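Local coordinates for putative immunoglobulin-blocking virulence protein (Mycoplasma mycoides subsp. capri, PDB 7ADK) that probably binds host immunoglobulin and blocks its action, as a putative virulence factor of a mycoplasma, at residues A[552-566]-A[605-617]. Residues are numbered along the deposited sequence; the frame is centred on the assembly and turned at random.
Sequences NTLAFDQEDFSNGSY and YPTGLDFSRVTGI
T553 to A555 pair in parallel register with G608 to D610, the two short strand axes coming within 4.6 Å at 21°. They are neighbouring strands of a parallel sheet and, with helix 567-579 in the connection between them, form a beta-alpha-beta unit. L554 is held through both its backbone N and its backbone O: the N gives a nearly straight bond to G608 O, and L554 O takes D610 N at 2.9 Å. Toward the start of the strands, N552 OD1 accepts from both T607 N and T607 OG1. The backbone N lies closer to the plane of the amide carbonyl than the hydroxyl does. One face of the pair carries L554 and L609, packed against helix 567-579. L554 CD2 meets P606 CG at 3.6 Å, and L609 CD2 reaches the F556 ring at its edge through CE2. The F556 and F611 side chains run side by side, pointing the same way. On the other face, A555 CB lies against D610. Beyond the strands, Q558 CG is anti to its backbone N (chi1 -174°) and the chain bends at chi2. This brings Q558 OE1 to T615 N at 3.1 Å in a straight bond; T615 OG1 adds a weak one. F561 CB touches V614 CG2. Over the centre of the F561 ring sits I617 CG1, 4.1 Å from the centroid and 8° off the ring normal, a CH-pi contact.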
loop_
_atom_site.group_PDB
_atom_site.type_symbol
_atom_site.label_atom_id
_atom_site.label_comp_id
_atom_site.label_asym_id
_atom_site.label_seq_id
_atom_site.Cartn_x
_atom_site.Cartn_y
_atom_site.Cartn_z
ATOM N N ASN A 552 -21.270 2.315 1.134
ATOM C CA ASN A 552 -21.927 1.895 -0.101
ATOM C C ASN A 552 -22.208 0.376 -0.145
ATOM O O ASN A 552 -22.701 -0.114 -1.152
ATOM C CB ASN A 552 -21.120 2.428 -1.301
ATOM C CG ASN A 552 -22.009 2.982 -2.397
ATOM O OD1 ASN A 552 -22.842 2.302 -2.970
ATOM N ND2 ASN A 552 -21.892 4.236 -2.722
ATOM N N THR A 553 -21.931 -0.367 0.931
ATOM C CA THR A 553 -22.109 -1.829 1.032
ATOM C C THR A 553 -23.139 -2.194 2.089
ATOM O O THR A 553 -23.103 -1.664 3.192
ATOM C CB THR A 553 -20.789 -2.553 1.361
ATOM O OG1 THR A 553 -19.864 -2.350 0.341
ATOM C CG2 THR A 553 -20.905 -4.065 1.498
ATOM N N LEU A 554 -23.992 -3.169 1.771
ATOM C CA LEU A 554 -24.775 -3.933 2.734
ATOM C C LEU A 554 -24.160 -5.330 2.891
ATOM O O LEU A 554 -24.030 -6.050 1.909
ATOM C CB LEU A 554 -26.232 -4.030 2.257
ATOM C CG LEU A 554 -26.950 -2.705 2.002
ATOM C CD1 LEU A 554 -28.400 -2.979 1.642
ATOM C CD2 LEU A 554 -26.899 -1.814 3.225
ATOM N N ALA A 555 -23.800 -5.726 4.112
ATOM C CA ALA A 555 -23.161 -7.009 4.407
ATOM C C ALA A 555 -23.963 -7.816 5.435
ATOM O O ALA A 555 -23.976 -7.479 6.609
ATOM C CB ALA A 555 -21.732 -6.770 4.880
ATOM N N PHE A 556 -24.613 -8.897 5.018
ATOM C CA PHE A 556 -25.373 -9.779 5.904
ATOM C C PHE A 556 -24.468 -10.804 6.607
ATOM O O PHE A 556 -23.433 -11.191 6.069
ATOM C CB PHE A 556 -26.520 -10.406 5.114
ATOM C CG PHE A 556 -27.535 -9.384 4.647
ATOM C CD1 PHE A 556 -28.594 -9.022 5.495
ATOM C CD2 PHE A 556 -27.415 -8.774 3.388
ATOM C CE1 PHE A 556 -29.542 -8.075 5.079
ATOM C CE2 PHE A 556 -28.364 -7.826 2.973
ATOM C CZ PHE A 556 -29.429 -7.478 3.815
ATOM N N ASP A 557 -24.839 -11.233 7.811
ATOM C CA ASP A 557 -24.063 -12.169 8.629
ATOM C C ASP A 557 -24.682 -13.581 8.602
ATOM O O ASP A 557 -25.774 -13.793 8.074
ATOM C CB ASP A 557 -23.856 -11.591 10.045
ATOM C CG ASP A 557 -22.574 -12.082 10.745
ATOM O OD1 ASP A 557 -21.907 -13.012 10.236
ATOM O OD2 ASP A 557 -22.209 -11.517 11.803
ATOM N N GLN A 558 -23.985 -14.588 9.121
ATOM C CA GLN A 558 -24.395 -15.990 8.958
ATOM C C GLN A 558 -25.742 -16.332 9.601
ATOM O O GLN A 558 -26.509 -17.096 9.028
ATOM C CB GLN A 558 -23.310 -16.942 9.468
ATOM C CG GLN A 558 -23.600 -18.426 9.195
ATOM C CD GLN A 558 -23.835 -18.760 7.719
ATOM O OE1 GLN A 558 -22.931 -19.040 6.949
ATOM N NE2 GLN A 558 -25.058 -18.769 7.258
ATOM N N GLU A 559 -26.051 -15.748 10.753
ATOM C CA GLU A 559 -27.300 -15.922 11.496
ATOM C C GLU A 559 -28.538 -15.276 10.829
ATOM O O GLU A 559 -29.646 -15.355 11.359
ATOM C CB GLU A 559 -27.084 -15.459 12.949
ATOM C CG GLU A 559 -26.557 -14.021 13.154
ATOM C CD GLU A 559 -25.034 -13.937 13.387
ATOM O OE1 GLU A 559 -24.270 -14.644 12.703
ATOM O OE2 GLU A 559 -24.589 -13.180 14.274
ATOM N N ASP A 560 -28.387 -14.660 9.653
ATOM C CA ASP A 560 -29.458 -14.047 8.853
ATOM C C ASP A 560 -30.026 -14.981 7.765
ATOM O O ASP A 560 -30.819 -14.551 6.934
ATOM C CB ASP A 560 -28.970 -12.718 8.249
ATOM C CG ASP A 560 -28.374 -11.718 9.247
ATOM O OD1 ASP A 560 -28.801 -11.690 10.420
ATOM O OD2 ASP A 560 -27.519 -10.901 8.843
ATOM N N PHE A 561 -29.632 -16.257 7.746
ATOM C CA PHE A 561 -29.973 -17.223 6.698
ATOM C C PHE A 561 -30.099 -18.662 7.250
ATOM O O PHE A 561 -29.487 -19.598 6.744
ATOM C CB PHE A 561 -28.937 -17.064 5.575
ATOM C CG PHE A 561 -29.239 -17.794 4.283
ATOM C CD1 PHE A 561 -30.274 -17.347 3.446
ATOM C CD2 PHE A 561 -28.496 -18.931 3.921
ATOM C CE1 PHE A 561 -30.578 -18.041 2.272
ATOM C CE2 PHE A 561 -28.816 -19.637 2.758
ATOM C CZ PHE A 561 -29.853 -19.191 1.932
ATOM N N SER A 562 -30.832 -18.861 8.345
ATOM C CA SER A 562 -30.799 -20.124 9.098
ATOM C C SER A 562 -31.436 -21.317 8.359
ATOM O O SER A 562 -30.809 -22.368 8.247
ATOM C CB SER A 562 -31.440 -19.953 10.479
ATOM O OG SER A 562 -30.786 -18.942 11.204
ATOM N N ASN A 563 -32.677 -21.196 7.865
ATOM C CA ASN A 563 -33.497 -22.355 7.444
ATOM C C ASN A 563 -33.663 -22.504 5.914
ATOM O O ASN A 563 -34.653 -23.059 5.437
ATOM C CB ASN A 563 -34.844 -22.354 8.208
ATOM C CG ASN A 563 -34.737 -22.517 9.716
ATOM O OD1 ASN A 563 -33.686 -22.442 10.332
ATOM N ND2 ASN A 563 -35.835 -22.768 10.386
ATOM N N GLY A 564 -32.749 -21.942 5.124
ATOM C CA GLY A 564 -32.936 -21.734 3.688
ATOM C C GLY A 564 -33.918 -20.628 3.341
ATOM O O GLY A 564 -34.189 -20.401 2.188
ATOM N N SER A 565 -34.460 -19.930 4.331
ATOM C CA SER A 565 -35.332 -18.781 4.195
ATOM C C SER A 565 -34.601 -17.569 3.684
ATOM O O SER A 565 -33.572 -17.318 4.115
ATOM C CB SER A 565 -35.985 -18.468 5.493
ATOM O OG SER A 565 -36.884 -17.429 5.379
ATOM N N TYR A 566 -35.245 -16.722 2.885
ATOM C CA TYR A 566 -34.654 -15.467 2.388
ATOM C C TYR A 566 -35.410 -14.274 3.003
ATOM O O TYR A 566 -35.225 -13.131 2.605
ATOM C CB TYR A 566 -34.679 -15.437 0.845
ATOM C CG TYR A 566 -33.571 -16.213 0.156
ATOM C CD1 TYR A 566 -32.304 -15.621 -0.000
ATOM C CD2 TYR A 566 -33.798 -17.511 -0.335
ATOM C CE1 TYR A 566 -31.268 -16.320 -0.645
ATOM C CE2 TYR A 566 -32.761 -18.221 -0.964
ATOM C CZ TYR A 566 -31.491 -17.629 -1.123
ATOM O OH TYR A 566 -30.491 -18.331 -1.712
ATOM N N TYR A 605 -28.718 4.979 -2.850
ATOM C CA TYR A 605 -28.793 3.795 -1.998
ATOM C C TYR A 605 -27.440 3.078 -2.050
ATOM O O TYR A 605 -26.748 3.226 -3.051
ATOM C CB TYR A 605 -29.933 2.881 -2.492
ATOM C CG TYR A 605 -29.961 2.572 -3.983
ATOM C CD1 TYR A 605 -30.502 3.515 -4.870
ATOM C CD2 TYR A 605 -29.420 1.379 -4.495
ATOM C CE1 TYR A 605 -30.473 3.293 -6.254
ATOM C CE2 TYR A 605 -29.422 1.138 -5.876
ATOM C CZ TYR A 605 -29.943 2.097 -6.763
ATOM O OH TYR A 605 -29.978 1.848 -8.095
ATOM N N PRO A 606 -27.041 2.264 -1.060
ATOM C CA PRO A 606 -25.818 1.472 -1.129
ATOM C C PRO A 606 -25.908 0.392 -2.210
ATOM O O PRO A 606 -26.670 -0.569 -2.113
ATOM C CB PRO A 606 -25.579 0.922 0.270
ATOM C CG PRO A 606 -26.925 1.008 0.934
ATOM C CD PRO A 606 -27.646 2.146 0.241
ATOM N N THR A 607 -25.135 0.583 -3.274
ATOM C CA THR A 607 -25.121 -0.212 -4.511
ATOM C C THR A 607 -24.282 -1.496 -4.433
ATOM O O THR A 607 -24.247 -2.242 -5.407
ATOM C CB THR A 607 -24.664 0.628 -5.712
ATOM O OG1 THR A 607 -23.331 1.061 -5.568
ATOM C CG2 THR A 607 -25.537 1.842 -5.958
ATOM N N GLY A 608 -23.635 -1.797 -3.310
ATOM C CA GLY A 608 -22.932 -3.056 -3.073
ATOM C C GLY A 608 -23.691 -4.047 -2.193
ATOM O O GLY A 608 -24.291 -3.657 -1.198
ATOM N N LEU A 609 -23.608 -5.343 -2.513
ATOM C CA LEU A 609 -24.007 -6.454 -1.643
ATOM C C LEU A 609 -22.834 -7.383 -1.355
ATOM O O LEU A 609 -22.211 -7.904 -2.268
ATOM C CB LEU A 609 -25.169 -7.253 -2.252
ATOM C CG LEU A 609 -26.566 -6.708 -1.940
ATOM C CD1 LEU A 609 -27.590 -7.477 -2.754
ATOM C CD2 LEU A 609 -26.939 -6.889 -0.477
ATOM N N ASP A 610 -22.576 -7.644 -0.081
ATOM C CA ASP A 610 -21.590 -8.615 0.388
ATOM C C ASP A 610 -22.267 -9.792 1.113
ATOM O O ASP A 610 -22.951 -9.624 2.121
ATOM C CB ASP A 610 -20.553 -7.894 1.259
ATOM C CG ASP A 610 -19.553 -8.850 1.912
ATOM O OD1 ASP A 610 -19.189 -9.858 1.278
ATOM O OD2 ASP A 610 -19.161 -8.635 3.076
ATOM N N PHE A 611 -22.037 -11.001 0.611
ATOM C CA PHE A 611 -22.483 -12.253 1.200
ATOM C C PHE A 611 -21.328 -13.140 1.683
ATOM O O PHE A 611 -21.533 -14.309 1.965
ATOM C CB PHE A 611 -23.440 -12.953 0.232
ATOM C CG PHE A 611 -24.713 -12.185 -0.068
ATOM C CD1 PHE A 611 -25.632 -11.926 0.962
ATOM C CD2 PHE A 611 -25.015 -11.777 -1.374
ATOM C CE1 PHE A 611 -26.855 -11.298 0.688
ATOM C CE2 PHE A 611 -26.235 -11.139 -1.651
ATOM C CZ PHE A 611 -27.156 -10.900 -0.618
ATOM N N SER A 612 -20.115 -12.615 1.852
ATOM C CA SER A 612 -18.936 -13.362 2.318
ATOM C C SER A 612 -19.090 -14.070 3.669
ATOM O O SER A 612 -18.470 -15.102 3.903
ATOM C CB SER A 612 -17.745 -12.423 2.448
ATOM O OG SER A 612 -17.498 -11.784 1.227
ATOM N N ARG A 613 -19.910 -13.544 4.583
ATOM C CA ARG A 613 -20.155 -14.177 5.888
ATOM C C ARG A 613 -21.250 -15.242 5.840
ATOM O O ARG A 613 -21.359 -15.996 6.793
ATOM C CB ARG A 613 -20.494 -13.121 6.944
ATOM C CG ARG A 613 -19.407 -12.071 7.176
ATOM C CD ARG A 613 -19.934 -11.005 8.124
ATOM N NE ARG A 613 -19.021 -9.871 8.262
ATOM C CZ ARG A 613 -19.328 -8.651 8.646
ATOM N NH1 ARG A 613 -20.532 -8.300 8.950
ATOM N NH2 ARG A 613 -18.424 -7.744 8.724
ATOM N N VAL A 614 -22.055 -15.326 4.778
ATOM C CA VAL A 614 -23.265 -16.160 4.710
ATOM C C VAL A 614 -23.163 -17.158 3.565
ATOM O O VAL A 614 -23.454 -16.876 2.405
ATOM C CB VAL A 614 -24.539 -15.299 4.739
ATOM C CG1 VAL A 614 -24.584 -14.139 3.751
ATOM C CG2 VAL A 614 -25.805 -16.121 4.561
ATOM N N THR A 615 -22.694 -18.359 3.895
ATOM C CA THR A 615 -22.054 -19.275 2.937
ATOM C C THR A 615 -23.009 -19.981 1.972
ATOM O O THR A 615 -22.557 -20.543 0.976
ATOM C CB THR A 615 -21.186 -20.320 3.657
ATOM O OG1 THR A 615 -21.970 -21.211 4.416
ATOM C CG2 THR A 615 -20.175 -19.679 4.602
ATOM N N GLY A 616 -24.319 -19.980 2.237
ATOM C CA GLY A 616 -25.303 -20.659 1.385
ATOM C C GLY A 616 -25.711 -19.907 0.112
ATOM O O GLY A 616 -26.142 -20.529 -0.854
ATOM N N ILE A 617 -25.549 -18.585 0.066
ATOM C CA ILE A 617 -25.980 -17.740 -1.051
ATOM C C ILE A 617 -24.982 -17.817 -2.216
ATOM O O ILE A 617 -23.788 -17.569 -2.046
ATOM C CB ILE A 617 -26.207 -16.288 -0.579
ATOM C CG1 ILE A 617 -27.244 -16.249 0.555
ATOM C CG2 ILE A 617 -26.668 -15.386 -1.732
ATOM C CD1 ILE A 617 -27.397 -14.896 1.213
#